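Local coordinates for protein SusD homolog (Bacteroides thetaiotaomicron VPI-5482, PDB 3FDH) that probably binds glycans at the outer membrane, as a SusD/RagB family protein thought to help capture sugars for uptake, at residues A[254-266]-A[305-319]. Residues are numbered along the deposited sequence; the frame is centred on the assembly and turned at random.
Sequences FYNSRAGFGASTS and APNGSPDQSTSKYGI
The Asn307 amide bonds the start of helix 265-274 at two points, Ser266 N and the hydroxyl of the N-cap residue Ser264. With CG anti to its own carbonyl carbon (chi1 -52°), OD1 accepts from Ser266 N at 2.8 Å, a donor tilted 15° from the carbonyl plane, while ND2 donates to Ser264 OG at 3.0 Å and nearly in the amide plane. The amide is one of three partners of the capping hydroxyl, beside Leu267 N and Glu50 O; Ser266 OG turns to the Glu50 carboxylate. Replacing Asn307 with an alanine would probably leave Ser266 N without its acceptor and the capping hydroxyl without one of its donors.

Thr265 reaches back to the same loop: OG1, anti to its carbonyl carbon (chi1 -65°), donates to Ala305 O at 2.8 Å, from well above the carbonyl plane. Next to it the backbones pair, Ala305 N donating to Ala263 O at 2.8 Å and Ala263 N to Gly318 O. The CB of Ala305 rests over one face of the Tyr317 ring, offset toward its rim, with Lys316 CD on the opposite face.

Farther along, Tyr255 and Ile319 cross at about a right angle, Ile319 CG2 lying 3.7 Å from Tyr255 OH and approaching the ring obliquely. One water joins that hydroxyl to Thr314 O, and a second donates to both Phe261 O and Tyr317 O. Thr314 CB closes this end against Ala259 CB at 3.8 Å.

The chemistry thus changes, from apolar touches and a water bridge near helix 250-258, through a second water and backbone bonds along strand 261-263, to side-chain hydrogen bonds at the start of helix 265-274, which the loop probably helps hold through the N-cap hydroxyl, Ser266 N and Thr265 OG1.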
loop_
_atom_site.group_PDB
_atom_site.type_symbol
_atom_site.label_atom_id
_atom_site.label_comp_id
_atom_site.label_asym_id
_atom_site.label_seq_id
_atom_site.Cartn_x
_atom_site.Cartn_y
_atom_site.Cartn_z
ATOM N N PHE A 254 2.942 -14.365 3.818
ATOM C CA PHE A 254 3.862 -14.050 4.908
ATOM C C PHE A 254 3.462 -14.753 6.186
ATOM O O PHE A 254 4.283 -15.381 6.843
ATOM C CB PHE A 254 3.964 -12.552 5.196
ATOM C CG PHE A 254 4.705 -12.262 6.480
ATOM C CD1 PHE A 254 6.084 -12.317 6.524
ATOM C CD2 PHE A 254 4.008 -12.005 7.663
ATOM C CE1 PHE A 254 6.754 -12.092 7.713
ATOM C CE2 PHE A 254 4.680 -11.794 8.849
ATOM C CZ PHE A 254 6.040 -11.831 8.872
ATOM N N TYR A 255 2.188 -14.676 6.527
ATOM C CA TYR A 255 1.705 -15.310 7.765
ATOM C C TYR A 255 1.773 -16.831 7.676
ATOM O O TYR A 255 2.018 -17.542 8.646
ATOM C CB TYR A 255 0.274 -14.864 8.134
ATOM C CG TYR A 255 -0.107 -15.409 9.489
ATOM C CD1 TYR A 255 0.305 -14.775 10.657
ATOM C CD2 TYR A 255 -0.884 -16.555 9.607
ATOM C CE1 TYR A 255 0.007 -15.290 11.902
ATOM C CE2 TYR A 255 -1.174 -17.089 10.840
ATOM C CZ TYR A 255 -0.727 -16.457 11.988
ATOM O OH TYR A 255 -1.056 -17.005 13.209
ATOM N N ASN A 256 1.560 -17.318 6.470
ATOM C CA ASN A 256 1.525 -18.752 6.226
ATOM C C ASN A 256 2.911 -19.311 6.390
ATOM O O ASN A 256 3.082 -20.429 6.864
ATOM C CB ASN A 256 0.999 -19.026 4.833
ATOM C CG ASN A 256 0.974 -20.481 4.496
ATOM O OD1 ASN A 256 1.764 -20.930 3.651
ATOM N ND2 ASN A 256 0.075 -21.245 5.147
ATOM N N SER A 257 3.897 -18.497 6.020
ATOM C CA SER A 257 5.320 -18.877 6.053
ATOM C C SER A 257 6.045 -18.565 7.350
ATOM O O SER A 257 6.980 -19.279 7.722
ATOM C CB SER A 257 6.104 -18.176 4.943
ATOM O OG SER A 257 5.739 -18.732 3.687
ATOM N N ARG A 258 5.610 -17.503 8.012
ATOM C CA ARG A 258 6.295 -16.962 9.191
ATOM C C ARG A 258 5.487 -16.833 10.463
ATOM O O ARG A 258 6.056 -16.694 11.543
ATOM C CB ARG A 258 6.865 -15.577 8.849
ATOM C CG ARG A 258 7.735 -15.591 7.630
ATOM C CD ARG A 258 8.961 -16.405 7.918
ATOM N NE ARG A 258 9.508 -16.986 6.700
ATOM C CZ ARG A 258 10.250 -18.089 6.691
ATOM N NH1 ARG A 258 10.527 -18.727 7.853
ATOM N NH2 ARG A 258 10.705 -18.553 5.534
ATOM N N ALA A 259 4.176 -16.895 10.344
ATOM C CA ALA A 259 3.273 -16.741 11.483
ATOM C C ALA A 259 3.748 -15.557 12.325
ATOM O O ALA A 259 3.713 -15.581 13.543
ATOM C CB ALA A 259 3.234 -18.032 12.324
ATOM N N GLY A 260 4.131 -14.484 11.651
ATOM C CA GLY A 260 4.827 -13.379 12.306
ATOM C C GLY A 260 4.121 -12.130 12.727
ATOM O O GLY A 260 4.754 -11.181 13.178
ATOM N N PHE A 261 2.816 -12.147 12.580
ATOM C CA PHE A 261 1.934 -11.040 12.985
ATOM C C PHE A 261 1.006 -11.423 14.134
ATOM O O PHE A 261 0.550 -12.546 14.257
ATOM C CB PHE A 261 0.980 -10.619 11.869
ATOM C CG PHE A 261 1.613 -9.898 10.705
ATOM C CD1 PHE A 261 2.513 -8.881 10.883
ATOM C CD2 PHE A 261 1.197 -10.198 9.427
ATOM C CE1 PHE A 261 3.019 -8.214 9.793
ATOM C CE2 PHE A 261 1.683 -9.525 8.344
ATOM C CZ PHE A 261 2.587 -8.537 8.524
ATOM N N GLY A 262 0.761 -10.422 14.956
ATOM C CA GLY A 262 -0.163 -10.444 16.075
ATOM C C GLY A 262 -1.110 -9.246 15.974
ATOM O O GLY A 262 -0.799 -8.219 15.394
ATOM N N ALA A 263 -2.315 -9.432 16.483
ATOM C CA ALA A 263 -3.348 -8.393 16.439
ATOM C C ALA A 263 -2.838 -7.123 17.137
ATOM O O ALA A 263 -2.323 -7.176 18.250
ATOM C CB ALA A 263 -4.606 -8.905 17.136
ATOM N N SER A 264 -3.025 -5.987 16.470
ATOM C CA SER A 264 -2.611 -4.683 16.979
ATOM C C SER A 264 -3.524 -4.095 18.029
ATOM O O SER A 264 -4.714 -3.860 17.774
ATOM C CB SER A 264 -2.513 -3.681 15.823
ATOM O OG SER A 264 -2.200 -2.381 16.300
ATOM N N THR A 265 -2.944 -3.841 19.198
ATOM C CA THR A 265 -3.682 -3.255 20.318
ATOM C C THR A 265 -4.136 -1.836 19.970
ATOM O O THR A 265 -5.306 -1.484 20.113
ATOM C CB THR A 265 -2.862 -3.272 21.625
ATOM O OG1 THR A 265 -2.625 -4.630 22.026
ATOM C CG2 THR A 265 -3.626 -2.580 22.750
ATOM N N SER A 266 -3.198 -1.028 19.509
ATOM C CA SER A 266 -3.498 0.370 19.155
ATOM C C SER A 266 -4.642 0.442 18.133
ATOM O O SER A 266 -5.551 1.274 18.225
ATOM C CB SER A 266 -2.221 1.135 18.715
ATOM O OG SER A 266 -1.690 0.669 17.479
ATOM N N ALA A 305 -1.510 -8.222 20.739
ATOM C CA ALA A 305 -0.098 -7.932 20.939
ATOM C C ALA A 305 0.120 -6.439 21.245
ATOM O O ALA A 305 -0.470 -5.558 20.575
ATOM C CB ALA A 305 0.721 -8.381 19.712
ATOM N N PRO A 306 0.945 -6.146 22.260
ATOM C CA PRO A 306 1.229 -4.763 22.577
ATOM C C PRO A 306 2.206 -4.184 21.577
ATOM O O PRO A 306 3.308 -4.709 21.344
ATOM C CB PRO A 306 1.882 -4.833 23.951
ATOM C CG PRO A 306 2.521 -6.159 23.979
ATOM C CD PRO A 306 1.639 -7.062 23.188
ATOM N N ASN A 307 1.796 -3.073 20.985
ATOM C CA ASN A 307 2.632 -2.435 19.962
ATOM C C ASN A 307 3.967 -2.051 20.521
ATOM O O ASN A 307 4.063 -1.407 21.556
ATOM C CB ASN A 307 1.952 -1.199 19.385
ATOM C CG ASN A 307 0.562 -1.493 18.913
ATOM O OD1 ASN A 307 -0.389 -1.408 19.705
ATOM N ND2 ASN A 307 0.433 -1.977 17.650
ATOM N N GLY A 308 5.009 -2.490 19.832
ATOM C CA GLY A 308 6.368 -2.179 20.249
ATOM C C GLY A 308 6.971 -2.971 21.393
ATOM O O GLY A 308 8.139 -2.762 21.727
ATOM N N SER A 309 6.213 -3.878 22.001
ATOM C CA SER A 309 6.712 -4.636 23.149
ATOM C C SER A 309 6.136 -6.059 23.334
ATOM O O SER A 309 5.989 -6.522 24.460
ATOM C CB SER A 309 6.478 -3.813 24.444
ATOM O OG SER A 309 5.097 -3.770 24.785
ATOM N N PRO A 310 5.822 -6.780 22.231
ATOM C CA PRO A 310 5.383 -8.142 22.510
ATOM C C PRO A 310 6.483 -9.081 22.957
ATOM O O PRO A 310 7.672 -8.838 22.781
ATOM C CB PRO A 310 4.952 -8.648 21.134
ATOM C CG PRO A 310 5.929 -7.987 20.227
ATOM C CD PRO A 310 6.109 -6.583 20.814
ATOM N N ASP A 311 6.053 -10.166 23.545
ATOM C CA ASP A 311 6.931 -11.306 23.787
ATOM C C ASP A 311 7.060 -11.976 22.416
ATOM O O ASP A 311 6.112 -11.975 21.624
ATOM C CB ASP A 311 6.305 -12.287 24.771
ATOM C CG ASP A 311 6.241 -11.743 26.181
ATOM O OD1 ASP A 311 7.087 -10.882 26.537
ATOM O OD2 ASP A 311 5.370 -12.231 26.934
ATOM N N GLN A 312 8.229 -12.523 22.124
ATOM C CA GLN A 312 8.460 -13.135 20.828
ATOM C C GLN A 312 7.854 -14.544 20.803
ATOM O O GLN A 312 8.207 -15.423 21.603
ATOM C CB GLN A 312 9.950 -13.126 20.533
ATOM C CG GLN A 312 10.231 -13.456 19.102
ATOM C CD GLN A 312 11.697 -13.424 18.788
ATOM O OE1 GLN A 312 12.090 -13.648 17.635
ATOM N NE2 GLN A 312 12.527 -13.160 19.804
ATOM N N SER A 313 6.897 -14.749 19.913
ATOM C CA SER A 313 6.158 -15.992 19.867
ATOM C C SER A 313 5.222 -16.020 18.664
ATOM O O SER A 313 4.636 -14.998 18.296
ATOM C CB SER A 313 5.318 -16.098 21.143
ATOM O OG SER A 313 4.439 -17.220 21.139
ATOM N N THR A 314 5.063 -17.200 18.080
ATOM C CA THR A 314 4.206 -17.343 16.917
ATOM C C THR A 314 2.881 -17.955 17.326
ATOM O O THR A 314 2.005 -18.180 16.497
ATOM C CB THR A 314 4.831 -18.216 15.807
ATOM O OG1 THR A 314 5.142 -19.511 16.337
ATOM C CG2 THR A 314 6.104 -17.554 15.233
ATOM N N SER A 315 2.746 -18.207 18.618
ATOM C CA SER A 315 1.547 -18.846 19.147
ATOM C C SER A 315 0.781 -18.086 20.231
ATOM O O SER A 315 -0.404 -18.319 20.432
ATOM C CB SER A 315 1.898 -20.232 19.701
ATOM O OG SER A 315 2.898 -20.181 20.695
ATOM N N LYS A 316 1.428 -17.154 20.897
ATOM C CA LYS A 316 0.782 -16.460 22.022
ATOM C C LYS A 316 -0.395 -15.528 21.710
ATOM O O LYS A 316 -1.437 -15.492 22.398
ATOM C CB LYS A 316 1.816 -15.664 22.785
ATOM C CG LYS A 316 1.266 -14.928 23.993
ATOM C CD LYS A 316 2.339 -14.081 24.632
ATOM C CE LYS A 316 1.822 -13.299 25.835
ATOM N NZ LYS A 316 1.244 -14.185 26.894
ATOM N N TYR A 317 -0.191 -14.727 20.695
ATOM C CA TYR A 317 -1.130 -13.648 20.350
ATOM C C TYR A 317 -2.118 -13.976 19.260
ATOM O O TYR A 317 -1.852 -14.713 18.311
ATOM C CB TYR A 317 -0.354 -12.383 19.940
ATOM C CG TYR A 317 0.611 -11.885 20.996
ATOM C CD1 TYR A 317 0.137 -11.217 22.132
ATOM C CD2 TYR A 317 1.995 -12.121 20.897
ATOM C CE1 TYR A 317 0.992 -10.788 23.109
ATOM C CE2 TYR A 317 2.865 -11.688 21.896
ATOM C CZ TYR A 317 2.354 -11.015 22.996
ATOM O OH TYR A 317 3.194 -10.590 24.013
ATOM N N GLY A 318 -3.261 -13.354 19.435
ATOM C CA GLY A 318 -4.358 -13.391 18.492
ATOM C C GLY A 318 -3.940 -12.674 17.234
ATOM O O GLY A 318 -2.834 -12.132 17.144
ATOM N N ILE A 319 -4.850 -12.643 16.271
ATOM C CA ILE A 319 -4.522 -12.133 14.961
ATOM C C ILE A 319 -5.661 -11.393 14.301
ATOM O O ILE A 319 -6.779 -11.487 14.729
ATOM C CB ILE A 319 -4.168 -13.316 13.999
ATOM C CG1 ILE A 319 -5.300 -14.353 14.007
ATOM C CG2 ILE A 319 -2.771 -13.940 14.354
ATOM C CD1 ILE A 319 -5.250 -15.461 12.966
HETATM O O HOH W 1 0.453 -16.300 15.310
HETATM O O HOH W 2 0.091 -13.992 16.548
#